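Local coordinates for putative peptide ABC-transport system periplasmic peptide-binding protein (Campylobacter jejuni, PDB 4OEV) that binds nickel outside the cytoplasmic membrane, here together with oxalate, and probably delivers it to an ABC-type importer, at residues S371-Y374 against S375-D378; H393-R396 against V397-S401. All coordinates share one frame; numbering follows the deposited sequence.

Interaction 1. Residues S371-Y374 against S375-D378; sequences SFDY and SKVD
Asp-373 folds its carboxylate back onto Ser-375 and so ties a tight turn at both main-chain and side-chain level. The amide of Lys-376 closes the ring of a type I beta turn with a bond of 3.0 Å from its N to Asp-373 O. Inside this turn lies an Asx turn: Asp-373 OD1 takes the amide of Ser-375, N to OD1 3.0 Å. The same oxygen also receives the Ser-375 hydroxyl, OG to OD1 2.8 Å. Both donors come from one face of the carboxylate, the hydroxyl on the syn side and the amide on the anti side, so the acid cannot easily rotate away. Aspartate suits the place because, with CG turned opposite the backbone N (chi1 -174°), its short chain brings OD1 within reach of both the amide and the hydroxyl of Ser-375. Serine matches it by offering two donors from one buried residue.

On the inner side Val-377 fits against the turn, its CG2 3.4 Å from Tyr-374 O, while its CG1 meets Phe-372 CD2 more loosely at 4.0 Å. The solvent side is looser still. There OD2 of Asp-373 lies over the Lys-376 chain, 3.4 Å from its CG, but Asp-373 OD2 and Lys-376 NZ are 4.0 Å apart, too far to pair directly. A water donates to Asp-373 OD2 at 2.6 Å and is only weakly held by Lys-376 NZ, leaving the exposed pair joined through solvent.

The turn belongs to the loop between strands 361-367 and 379-384. Phe-372 and Val-377 reach Trp-336 of strand 329-338, while Tyr-374, its OH bonded to Gly-370 N, stacks on Phe-380 of the oxalate pocket at the start of strand 379-384.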
loop_
_atom_site.group_PDB
_atom_site.type_symbol
_atom_site.label_atom_id
_atom_site.label_comp_id
_atom_site.label_asym_id
_atom_site.label_seq_id
_atom_site.Cartn_x
_atom_site.Cartn_y
_atom_site.Cartn_z
ATOM N N SER A 371 -0.550 15.691 -8.316
ATOM C CA SER A 371 -0.750 17.092 -8.730
ATOM C C SER A 371 -2.085 17.699 -8.218
ATOM O O SER A 371 -2.319 18.899 -8.393
ATOM C CB SER A 371 -0.673 17.222 -10.255
ATOM O OG SER A 371 -1.830 16.697 -10.879
ATOM N N PHE A 372 -2.924 16.879 -7.583
ATOM C CA PHE A 372 -4.207 17.324 -7.024
ATOM C C PHE A 372 -4.482 16.531 -5.760
ATOM O O PHE A 372 -3.892 15.471 -5.521
ATOM C CB PHE A 372 -5.381 17.177 -8.044
ATOM C CG PHE A 372 -5.635 15.757 -8.495
ATOM C CD1 PHE A 372 -4.876 15.185 -9.514
ATOM C CD2 PHE A 372 -6.625 14.985 -7.902
ATOM C CE1 PHE A 372 -5.099 13.866 -9.933
ATOM C CE2 PHE A 372 -6.853 13.655 -8.311
ATOM C CZ PHE A 372 -6.083 13.097 -9.330
ATOM N N ASP A 373 -5.389 17.057 -4.947
ATOM C CA ASP A 373 -5.721 16.464 -3.649
ATOM C C ASP A 373 -6.809 15.415 -3.836
ATOM O O ASP A 373 -7.957 15.746 -4.169
ATOM C CB ASP A 373 -6.166 17.575 -2.681
ATOM C CG ASP A 373 -6.395 17.082 -1.272
ATOM O OD1 ASP A 373 -6.669 15.909 -1.075
ATOM O OD2 ASP A 373 -6.367 17.890 -0.350
ATOM N N TYR A 374 -6.447 14.158 -3.613
ATOM C CA TYR A 374 -7.341 13.050 -3.876
ATOM C C TYR A 374 -8.582 13.037 -2.973
ATOM O O TYR A 374 -9.545 12.351 -3.282
ATOM C CB TYR A 374 -6.619 11.714 -3.727
ATOM C CG TYR A 374 -5.346 11.549 -4.555
ATOM C CD1 TYR A 374 -4.351 10.646 -4.152
ATOM C CD2 TYR A 374 -5.130 12.297 -5.710
ATOM C CE1 TYR A 374 -3.171 10.505 -4.882
ATOM C CE2 TYR A 374 -3.976 12.169 -6.433
ATOM C CZ TYR A 374 -2.989 11.254 -6.029
ATOM O OH TYR A 374 -1.815 11.120 -6.780
ATOM N N SER A 375 -8.528 13.736 -1.842
ATOM C CA SER A 375 -9.623 13.738 -0.889
ATOM C C SER A 375 -10.581 14.898 -1.194
ATOM O O SER A 375 -11.542 15.099 -0.447
ATOM C CB SER A 375 -9.111 13.867 0.576
ATOM O OG SER A 375 -8.653 15.185 0.820
ATOM N N LYS A 376 -10.295 15.695 -2.227
ATOM C CA LYS A 376 -11.141 16.852 -2.535
ATOM C C LYS A 376 -11.886 16.716 -3.883
ATOM O O LYS A 376 -12.380 17.717 -4.400
ATOM C CB LYS A 376 -10.334 18.146 -2.569
ATOM C CG LYS A 376 -9.571 18.470 -1.296
ATOM C CD LYS A 376 -10.457 19.088 -0.247
ATOM C CE LYS A 376 -9.624 19.574 0.964
ATOM N NZ LYS A 376 -8.862 20.851 0.704
ATOM N N VAL A 377 -11.944 15.489 -4.422
ATOM C CA VAL A 377 -12.643 15.227 -5.699
ATOM C C VAL A 377 -13.870 14.373 -5.463
ATOM O O VAL A 377 -13.938 13.652 -4.473
ATOM C CB VAL A 377 -11.709 14.516 -6.713
ATOM C CG1 VAL A 377 -10.528 15.420 -7.031
ATOM C CG2 VAL A 377 -11.235 13.199 -6.158
ATOM N N ASP A 378 -14.872 14.445 -6.365
ATOM C CA ASP A 378 -16.111 13.721 -6.137
ATOM C C ASP A 378 -15.907 12.239 -6.037
ATOM O O ASP A 378 -16.583 11.546 -5.271
ATOM C CB ASP A 378 -17.166 13.951 -7.283
ATOM C CG ASP A 378 -17.535 15.433 -7.506
ATOM O OD1 ASP A 378 -17.544 16.232 -6.524
ATOM O OD2 ASP A 378 -17.836 15.802 -8.684
HETATM O O HOH W 1 -5.949 20.413 -0.832
#

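Interaction 2. Residues H393-R396 against V397-S401; sequences HTFR and VFESS
The short helix 395-398, little more than one turn, is completed by Glu-399, whose side chain doubles back to lie over the ring of Phe-395. Its backbone is held by i to i+4 bonds: Phe-398 N reaches Thr-394 O at 3.0 Å, and Glu-399 N reaches Phe-395 O at 3.2 Å. Thr-394 O is also approached weakly by the amide of Val-397.

The main side-chain contact is a CH-pi interaction. CG of Glu-399 stands over one face of Phe-395, 4.2 Å from the ring centroid and 28° off the normal. The two side chains run side by side, pointing the same way, and the carboxylate lies stacked with the ring, their planes 13° apart. A bend at chi2 (-97°) lays the acid along the ring instead of letting it extend past it. Glutamate serves well here: its methylenes pack on the aromatic face, and its polar end still finds donors, with OE1 accepting from Gln-426. Arg-429 also makes a cation-pi contact with this phenylalanine.

On the other flanks Val-397 and Phe-398 pack against the backbone of the preceding residues. Val-397 presses CG2 to within 3.3 Å of His-393 O. Val-397 and His-393 both touch Trp-384, a residue of the oxalate pocket; the histidine is held by Asp-25 and Gly-385. Phe-398 brings CD2 near the backbone of Thr-394 and leans on Val-421 of helix 419-429.

Past the helix, Glu-399 OE2 is gripped twice by Ser-401: the hydroxyl OG uses the syn lone pair at 2.8 Å, while the amide N comes from above the carboxylate plane at 3.0 Å.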
loop_
_atom_site.group_PDB
_atom_site.type_symbol
_atom_site.label_atom_id
_atom_site.label_comp_id
_atom_site.label_asym_id
_atom_site.label_seq_id
_atom_site.Cartn_x
_atom_site.Cartn_y
_atom_site.Cartn_z
ATOM N N HIS A 393 -3.890 -2.116 5.782
ATOM C CA HIS A 393 -4.557 -1.203 4.842
ATOM C C HIS A 393 -6.070 -1.165 5.108
ATOM O O HIS A 393 -6.872 -0.897 4.232
ATOM C CB HIS A 393 -4.242 -1.589 3.388
ATOM C CG HIS A 393 -2.848 -1.214 2.982
ATOM N ND1 HIS A 393 -2.497 -0.895 1.688
ATOM C CD2 HIS A 393 -1.725 -1.046 3.727
ATOM C CE1 HIS A 393 -1.207 -0.607 1.641
ATOM N NE2 HIS A 393 -0.720 -0.655 2.872
ATOM N N THR A 394 -6.482 -1.390 6.343
ATOM C CA THR A 394 -7.899 -1.204 6.578
ATOM C C THR A 394 -8.125 -0.149 7.604
ATOM O O THR A 394 -9.006 0.709 7.412
ATOM C CB THR A 394 -8.660 -2.519 7.019
ATOM O OG1 THR A 394 -8.031 -3.069 8.175
ATOM C CG2 THR A 394 -8.695 -3.580 5.916
ATOM N N PHE A 395 -7.336 -0.152 8.691
ATOM C CA PHE A 395 -7.580 0.844 9.711
ATOM C C PHE A 395 -7.377 2.304 9.204
ATOM O O PHE A 395 -8.289 3.173 9.344
ATOM C CB PHE A 395 -6.708 0.576 10.951
ATOM C CG PHE A 395 -7.164 1.340 12.202
ATOM C CD1 PHE A 395 -8.156 0.822 13.003
ATOM C CD2 PHE A 395 -6.609 2.587 12.529
ATOM C CE1 PHE A 395 -8.586 1.526 14.186
ATOM C CE2 PHE A 395 -7.044 3.318 13.682
ATOM C CZ PHE A 395 -8.030 2.784 14.497
ATOM N N ARG A 396 -6.251 2.597 8.578
ATOM C CA ARG A 396 -6.034 3.995 8.146
ATOM C C ARG A 396 -6.950 4.346 6.972
ATOM O O ARG A 396 -7.060 5.535 6.627
ATOM C CB ARG A 396 -4.583 4.236 7.696
ATOM C CG ARG A 396 -3.640 4.372 8.918
ATOM C CD ARG A 396 -2.155 4.263 8.523
ATOM N NE ARG A 396 -1.826 2.868 8.235
ATOM C CZ ARG A 396 -0.593 2.418 7.960
ATOM N NH1 ARG A 396 -0.405 1.128 7.747
ATOM N NH2 ARG A 396 0.441 3.244 7.912
ATOM N N VAL A 397 -7.535 3.323 6.356
ATOM C CA VAL A 397 -8.322 3.589 5.095
ATOM C C VAL A 397 -9.827 3.834 5.330
ATOM O O VAL A 397 -10.424 4.704 4.663
ATOM C CB VAL A 397 -8.127 2.426 4.104
ATOM C CG1 VAL A 397 -9.086 2.530 2.820
ATOM C CG2 VAL A 397 -6.703 2.375 3.639
ATOM N N PHE A 398 -10.429 3.080 6.256
ATOM C CA PHE A 398 -11.898 3.051 6.460
ATOM C C PHE A 398 -12.334 3.615 7.798
ATOM O O PHE A 398 -13.491 3.972 7.973
ATOM C CB PHE A 398 -12.413 1.604 6.370
ATOM C CG PHE A 398 -12.119 0.954 5.004
ATOM C CD1 PHE A 398 -12.809 1.371 3.880
ATOM C CD2 PHE A 398 -11.153 -0.034 4.878
ATOM C CE1 PHE A 398 -12.527 0.801 2.620
ATOM C CE2 PHE A 398 -10.863 -0.603 3.640
ATOM C CZ PHE A 398 -11.565 -0.190 2.507
ATOM N N GLU A 399 -11.443 3.607 8.788
ATOM C CA GLU A 399 -11.910 4.009 10.092
ATOM C C GLU A 399 -12.129 5.507 10.215
ATOM O O GLU A 399 -11.375 6.348 9.636
ATOM C CB GLU A 399 -10.917 3.459 11.161
ATOM C CG GLU A 399 -11.555 2.953 12.452
ATOM C CD GLU A 399 -11.499 4.038 13.471
ATOM O OE1 GLU A 399 -12.048 3.855 14.577
ATOM O OE2 GLU A 399 -10.824 5.071 13.191
ATOM N N SER A 400 -13.169 5.883 10.991
ATOM C CA SER A 400 -13.582 7.292 11.054
ATOM C C SER A 400 -12.511 8.256 11.483
ATOM O O SER A 400 -12.436 9.357 10.949
ATOM C CB SER A 400 -14.733 7.495 12.073
ATOM O OG SER A 400 -15.957 7.148 11.465
ATOM N N SER A 401 -11.686 7.894 12.494
ATOM C CA SER A 401 -10.684 8.835 12.973
ATOM C C SER A 401 -9.549 9.072 11.961
ATOM O O SER A 401 -8.657 9.918 12.173
ATOM C CB SER A 401 -10.068 8.382 14.323
ATOM O OG SER A 401 -9.317 7.171 14.170
#

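Both interactions are local and follow each other along the chain, one before and one after strand 379-384, with their centres about 18 Å apart. Interaction 1 is a partly buried loop turn: its carboxylate satisfies backbone and hydroxyl on one oxygen, and the other meets water. The residues that touch in interaction 2 are all buried, and its acid accepts from Gln-426 and Ser-401 while its methylene packs on a ring. In each, a serine two residues after an acid supplies both hydroxyl and amide to one carboxylate oxygen. Each also reaches residues lining the oxalate pocket, interaction 1 through Phe-380 and Met-338, interaction 2 through Trp-384; interaction 2 also packs against helices 419-429 and 101-104.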